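Local coordinates for surface-associated protein CshB (Streptococcus gordonii, PDB 6YZG) that probably mediates streptococcal adhesion as a cell-wall-anchored surface protein that binds fibronectin, represented here by a piece that includes its non-repetitive domain 2, at residues N12-G17 with P84-G89; L19-T24 with K40-F45. One frame throughout, in Å; residues are numbered along the deposited sequence.

Contact 1. Residues N12-G17 with P84-G89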
loop_
_atom_site.group_PDB
_atom_site.type_symbol
_atom_site.label_atom_id
_atom_site.label_comp_id
_atom_site.label_asym_id
_atom_site.label_seq_id
_atom_site.Cartn_x
_atom_site.Cartn_y
_atom_site.Cartn_z
ATOM N N ASN A 12 28.307 -21.173 7.740
ATOM C CA ASN A 12 27.714 -22.372 7.153
ATOM C C ASN A 12 26.563 -22.007 6.211
ATOM O O ASN A 12 25.532 -22.692 6.225
ATOM C CB ASN A 12 27.267 -23.368 8.217
ATOM C CG ASN A 12 27.038 -24.768 7.692
ATOM O OD1 ASN A 12 27.616 -25.109 6.661
ATOM N ND2 ASN A 12 26.164 -25.507 8.330
ATOM N N LEU A 13 26.839 -21.071 5.314
ATOM C CA LEU A 13 25.940 -20.701 4.209
ATOM C C LEU A 13 26.083 -21.685 3.059
ATOM O O LEU A 13 27.089 -22.381 2.966
ATOM C CB LEU A 13 26.247 -19.301 3.715
ATOM C CG LEU A 13 25.982 -18.178 4.706
ATOM C CD1 LEU A 13 26.651 -16.885 4.267
ATOM C CD2 LEU A 13 24.520 -17.940 5.009
ATOM N N ASP A 14 25.103 -21.696 2.159
ATOM C CA ASP A 14 25.141 -22.554 0.939
ATOM C C ASP A 14 26.069 -21.934 -0.127
ATOM O O ASP A 14 26.565 -20.888 0.120
ATOM C CB ASP A 14 23.722 -22.869 0.447
ATOM C CG ASP A 14 22.974 -21.749 -0.253
ATOM O OD1 ASP A 14 23.571 -20.759 -0.555
ATOM O OD2 ASP A 14 21.775 -21.906 -0.442
ATOM N N GLN A 15 26.167 -22.595 -1.283
ATOM C CA GLN A 15 27.005 -22.186 -2.448
ATOM C C GLN A 15 26.663 -20.770 -2.928
ATOM O O GLN A 15 27.526 -20.131 -3.512
ATOM C CB GLN A 15 26.748 -23.137 -3.629
ATOM C CG GLN A 15 27.493 -24.478 -3.601
ATOM C CD GLN A 15 27.146 -25.499 -4.673
ATOM O OE1 GLN A 15 26.220 -26.311 -4.552
ATOM N NE2 GLN A 15 27.897 -25.486 -5.753
ATOM N N ARG A 16 25.428 -20.312 -2.741
ATOM C CA ARG A 16 24.992 -18.982 -3.225
ATOM C C ARG A 16 24.986 -17.941 -2.109
ATOM O O ARG A 16 24.423 -16.913 -2.307
ATOM C CB ARG A 16 23.641 -19.124 -3.932
ATOM C CG ARG A 16 23.666 -20.161 -5.044
ATOM C CD ARG A 16 22.426 -20.163 -5.912
ATOM N NE ARG A 16 21.289 -20.539 -5.104
ATOM C CZ ARG A 16 20.014 -20.455 -5.455
ATOM N NH1 ARG A 16 19.662 -20.024 -6.647
ATOM N NH2 ARG A 16 19.092 -20.801 -4.597
ATOM N N GLY A 17 25.569 -18.274 -0.962
ATOM C CA GLY A 17 25.638 -17.362 0.178
ATOM C C GLY A 17 24.299 -17.242 0.901
ATOM O O GLY A 17 24.060 -16.244 1.555
ATOM N N PRO A 84 14.711 -21.494 -7.668
ATOM C CA PRO A 84 14.313 -20.483 -6.718
ATOM C C PRO A 84 15.534 -19.996 -5.964
ATOM O O PRO A 84 16.586 -20.657 -5.950
ATOM C CB PRO A 84 13.396 -21.198 -5.747
ATOM C CG PRO A 84 13.886 -22.591 -5.799
ATOM C CD PRO A 84 14.375 -22.844 -7.246
ATOM N N PRO A 85 15.373 -18.822 -5.351
ATOM C CA PRO A 85 16.456 -18.166 -4.613
ATOM C C PRO A 85 16.669 -18.882 -3.276
ATOM O O PRO A 85 16.081 -19.883 -2.987
ATOM C CB PRO A 85 15.960 -16.760 -4.471
ATOM C CG PRO A 85 14.467 -16.959 -4.275
ATOM C CD PRO A 85 14.113 -18.059 -5.245
ATOM N N SER A 86 17.663 -18.396 -2.542
ATOM C CA SER A 86 17.914 -18.797 -1.149
ATOM C C SER A 86 17.476 -17.640 -0.265
ATOM O O SER A 86 17.490 -16.470 -0.652
ATOM C CB SER A 86 19.346 -19.186 -0.876
ATOM O OG SER A 86 19.728 -20.332 -1.655
ATOM N N VAL A 87 17.087 -17.989 0.936
ATOM C CA VAL A 87 16.852 -16.992 1.986
ATOM C C VAL A 87 18.182 -16.326 2.296
ATOM O O VAL A 87 19.206 -17.068 2.399
ATOM C CB VAL A 87 16.244 -17.645 3.222
ATOM C CG1 VAL A 87 16.028 -16.616 4.316
ATOM C CG2 VAL A 87 14.930 -18.357 2.880
ATOM N N THR A 88 18.201 -15.028 2.432
ATOM C CA THR A 88 19.500 -14.321 2.614
ATOM C C THR A 88 19.316 -13.004 3.339
ATOM O O THR A 88 18.263 -12.419 3.283
ATOM C CB THR A 88 20.171 -14.117 1.260
ATOM O OG1 THR A 88 21.516 -13.645 1.443
ATOM C CG2 THR A 88 19.387 -13.185 0.388
ATOM N N GLY A 89 20.392 -12.547 4.020
ATOM C CA GLY A 89 20.427 -11.187 4.562
ATOM C C GLY A 89 21.327 -10.305 3.742
ATOM O O GLY A 89 21.507 -9.138 4.122
#
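The side chain of S86 stands between D14 and R16, and its hydroxyl bonds to both. S86 OG donates to D14 OD2 at 2.9 Å. The carboxylate receives it on the syn lone pair, the side of its other oxygen. From the R16 side, NH2 of R16 donates to S86 OG at 3.0 Å. This bond comes in obliquely, because OG lies 28° out of the guanidinium plane.

The guanidinium meets the P84 carbonyl end-on. Its end, NH1 and NH2, closes on the single carbonyl oxygen, which lies close to the guanidinium plane. The bond from R16 NH2 to P84 O is the better one, 2.9 Å long, with an N-H...O angle of 159°, and it falls on a carbonyl lone pair. The bond from R16 NH1 to P84 O is longer, 3.2 Å, and comes from above the carbonyl plane. The R16 chain is bent at chi3 (-64°), where its end turns onto P84 O.

D14 also shapes its own loop. It opens a type I beta turn that ends at G17. Its CG takes the crowded place between backbone N and carbonyl carbon. D14 OD1 accepts from R16 N at 2.9 Å, an Asx turn, and also from G18 N. One carboxylate oxygen thus holds the turn while the other reaches across.

T88 OG1 approaches G17 O at 3.6 Å, but its hydrogen-bond partner is A90 N.

The contact is polar and lies at the surface. It joins the loop after strand 10-11 to the loop after strand 71-72. D14 and R16 are linked through one hydroxyl. The nearby cation and anion would probably polarise that hydroxyl and reinforce its donation to the carboxylate.

Contact 2. Residues L19-T24 with K40-F45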
loop_
_atom_site.group_PDB
_atom_site.type_symbol
_atom_site.label_atom_id
_atom_site.label_comp_id
_atom_site.label_asym_id
_atom_site.label_seq_id
_atom_site.Cartn_x
_atom_site.Cartn_y
_atom_site.Cartn_z
ATOM N N LEU A 19 20.858 -19.281 3.108
ATOM C CA LEU A 19 20.656 -20.157 4.268
ATOM C C LEU A 19 20.453 -21.578 3.775
ATOM O O LEU A 19 19.719 -21.855 2.829
ATOM C CB LEU A 19 19.445 -19.690 5.091
ATOM C CG LEU A 19 19.757 -18.587 6.112
ATOM C CD1 LEU A 19 20.490 -17.405 5.551
ATOM C CD2 LEU A 19 18.452 -18.128 6.755
ATOM N N LYS A 20 20.952 -22.487 4.590
ATOM C CA LYS A 20 20.645 -23.930 4.502
ATOM C C LYS A 20 20.374 -24.437 5.931
ATOM O O LYS A 20 20.624 -23.703 6.875
ATOM C CB LYS A 20 21.768 -24.756 3.861
ATOM C CG LYS A 20 23.131 -24.692 4.523
ATOM C CD LYS A 20 24.160 -25.252 3.578
ATOM C CE LYS A 20 25.375 -25.730 4.283
ATOM N NZ LYS A 20 25.936 -26.853 3.488
ATOM N N VAL A 21 19.860 -25.649 6.058
ATOM C CA VAL A 21 19.706 -26.244 7.382
ATOM C C VAL A 21 21.085 -26.352 8.037
ATOM O O VAL A 21 22.007 -26.843 7.393
ATOM C CB VAL A 21 18.927 -27.560 7.320
ATOM C CG1 VAL A 21 18.905 -28.267 8.657
ATOM C CG2 VAL A 21 17.510 -27.296 6.826
ATOM N N GLY A 22 21.231 -25.759 9.208
ATOM C CA GLY A 22 22.503 -25.719 9.937
ATOM C C GLY A 22 23.245 -24.423 9.764
ATOM O O GLY A 22 24.299 -24.239 10.402
ATOM N N THR A 23 22.810 -23.515 8.891
ATOM C CA THR A 23 23.358 -22.161 8.877
ATOM C C THR A 23 23.154 -21.500 10.229
ATOM O O THR A 23 22.090 -21.680 10.879
ATOM C CB THR A 23 22.697 -21.275 7.816
ATOM O OG1 THR A 23 22.997 -21.818 6.521
ATOM C CG2 THR A 23 23.082 -19.809 7.907
ATOM N N THR A 24 24.141 -20.756 10.712
ATOM C CA THR A 24 23.998 -19.988 11.949
ATOM C C THR A 24 24.192 -18.492 11.722
ATOM O O THR A 24 24.966 -18.040 10.843
ATOM C CB THR A 24 24.968 -20.461 13.057
ATOM O OG1 THR A 24 26.329 -20.197 12.636
ATOM C CG2 THR A 24 24.682 -21.886 13.427
ATOM N N LYS A 40 16.731 -24.477 11.390
ATOM C CA LYS A 40 16.261 -25.859 11.670
ATOM C C LYS A 40 15.557 -26.404 10.417
ATOM O O LYS A 40 15.658 -27.607 10.147
ATOM C CB LYS A 40 15.285 -25.799 12.847
ATOM C CG LYS A 40 14.703 -27.139 13.264
ATOM C CD LYS A 40 13.824 -27.019 14.472
ATOM C CE LYS A 40 13.378 -28.368 14.986
ATOM N NZ LYS A 40 13.363 -28.363 16.464
ATOM N N GLU A 41 14.758 -25.558 9.744
ATOM C CA GLU A 41 13.893 -25.988 8.621
ATOM C C GLU A 41 13.769 -24.844 7.622
ATOM O O GLU A 41 13.763 -23.666 8.040
ATOM C CB GLU A 41 12.477 -26.342 9.112
ATOM C CG GLU A 41 12.399 -27.497 10.056
ATOM C CD GLU A 41 10.949 -27.848 10.309
ATOM O OE1 GLU A 41 10.542 -28.973 9.906
ATOM O OE2 GLU A 41 10.212 -26.934 10.759
ATOM N N LEU A 42 13.725 -25.164 6.343
ATOM C CA LEU A 42 13.431 -24.229 5.257
ATOM C C LEU A 42 12.265 -24.837 4.461
ATOM O O LEU A 42 12.472 -25.514 3.393
ATOM C CB LEU A 42 14.672 -23.994 4.376
ATOM C CG LEU A 42 15.757 -23.198 5.069
ATOM C CD1 LEU A 42 17.133 -23.479 4.476
ATOM C CD2 LEU A 42 15.446 -21.714 4.988
ATOM N N LYS A 43 11.073 -24.574 4.927
ATOM C CA LYS A 43 9.857 -25.158 4.358
ATOM C C LYS A 43 8.720 -24.186 4.511
ATOM O O LYS A 43 8.653 -23.369 5.454
ATOM C CB LYS A 43 9.484 -26.486 5.005
ATOM C CG LYS A 43 10.440 -27.642 4.748
ATOM C CD LYS A 43 9.731 -29.024 5.060
ATOM C CE LYS A 43 10.427 -30.244 4.495
ATOM N NZ LYS A 43 10.732 -30.130 3.041
ATOM N N PRO A 44 7.769 -24.208 3.544
ATOM C CA PRO A 44 6.627 -23.297 3.601
ATOM C C PRO A 44 5.477 -23.771 4.509
ATOM O O PRO A 44 5.496 -24.841 5.068
ATOM C CB PRO A 44 6.173 -23.256 2.149
ATOM C CG PRO A 44 6.440 -24.682 1.683
ATOM C CD PRO A 44 7.802 -25.004 2.290
ATOM N N PHE A 45 4.557 -22.855 4.746
ATOM C CA PHE A 45 3.523 -23.042 5.794
ATOM C C PHE A 45 2.641 -24.274 5.475
ATOM O O PHE A 45 2.164 -24.921 6.417
ATOM C CB PHE A 45 2.677 -21.796 5.940
ATOM C CG PHE A 45 1.741 -21.762 7.113
ATOM C CD1 PHE A 45 2.216 -21.690 8.414
ATOM C CD2 PHE A 45 0.386 -21.848 6.893
ATOM C CE1 PHE A 45 1.299 -21.633 9.447
ATOM C CE2 PHE A 45 -0.529 -21.822 7.944
ATOM C CZ PHE A 45 -0.044 -21.704 9.216
#
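L42 lays the methyl CD1 over the backbone of L19, K20 and V21. Its CG is anti to the carbonyl carbon (chi1 -70°), and the side chain leaves the backbone toward this segment. L42 CD1 sits 3.5 Å from L19 O and also 3.5 Å from K20 CA. The amide nitrogen V21 N is 3.8 Å from L42 CD1. Side chains meet CD1 more loosely, L19 through CB and V21 through CG2. L42 also touches V123 of strand 119-131.

V21 comes alongside the end of strand 33-41, with both methyls against K40 O. V21 CG1 is anti to the backbone N (chi1 173°) and rests 3.6 Å from K40 O. The other branch, V21 CG2, lies 3.8 Å from K40 O. No hydrogen bond crosses between the two segments.

L42 meets the start of a type II beta turn, K20 to T23, and the residue before it. The bond from T23 N to K20 O closes the turn at 3.0 Å. The side chain of T23 turns back on the same residue, and K20 N donates nearly straight to T23 OG1 at 2.9 Å. G22 and T23 bond through their backbones to V39.

K40 leaves the backbone away from the 19-24 segment, and its NZ forms a salt bridge with E245 of the second subunit. K40 and E41 together face K124, a classic beta bulge. The contact is thus a type II turn packed beside the bulged end of an antiparallel strand.

Overall arrangement
Both contacts lie at the surface, on the same side of the chain's centre, with their own centres about 10 Å apart. Each draws on the connection between strands 10-11 and 24-30. Contact 1 ties its first part to a distant loop, and contact 2 ties its later part to the end of strand 33-41. Their chemistry differs. Contact 1 is made by charged groups, a hydroxyl and a backbone carbonyl between two loops, whereas contact 2 is mostly methyl packing at the end of an inner strand of the sheet. They also touch directly. N12 O lies 2.7 Å from T23 OG1, and V87 bonds to L19 through the backbone. Another chain reaches contact 2 but not contact 1.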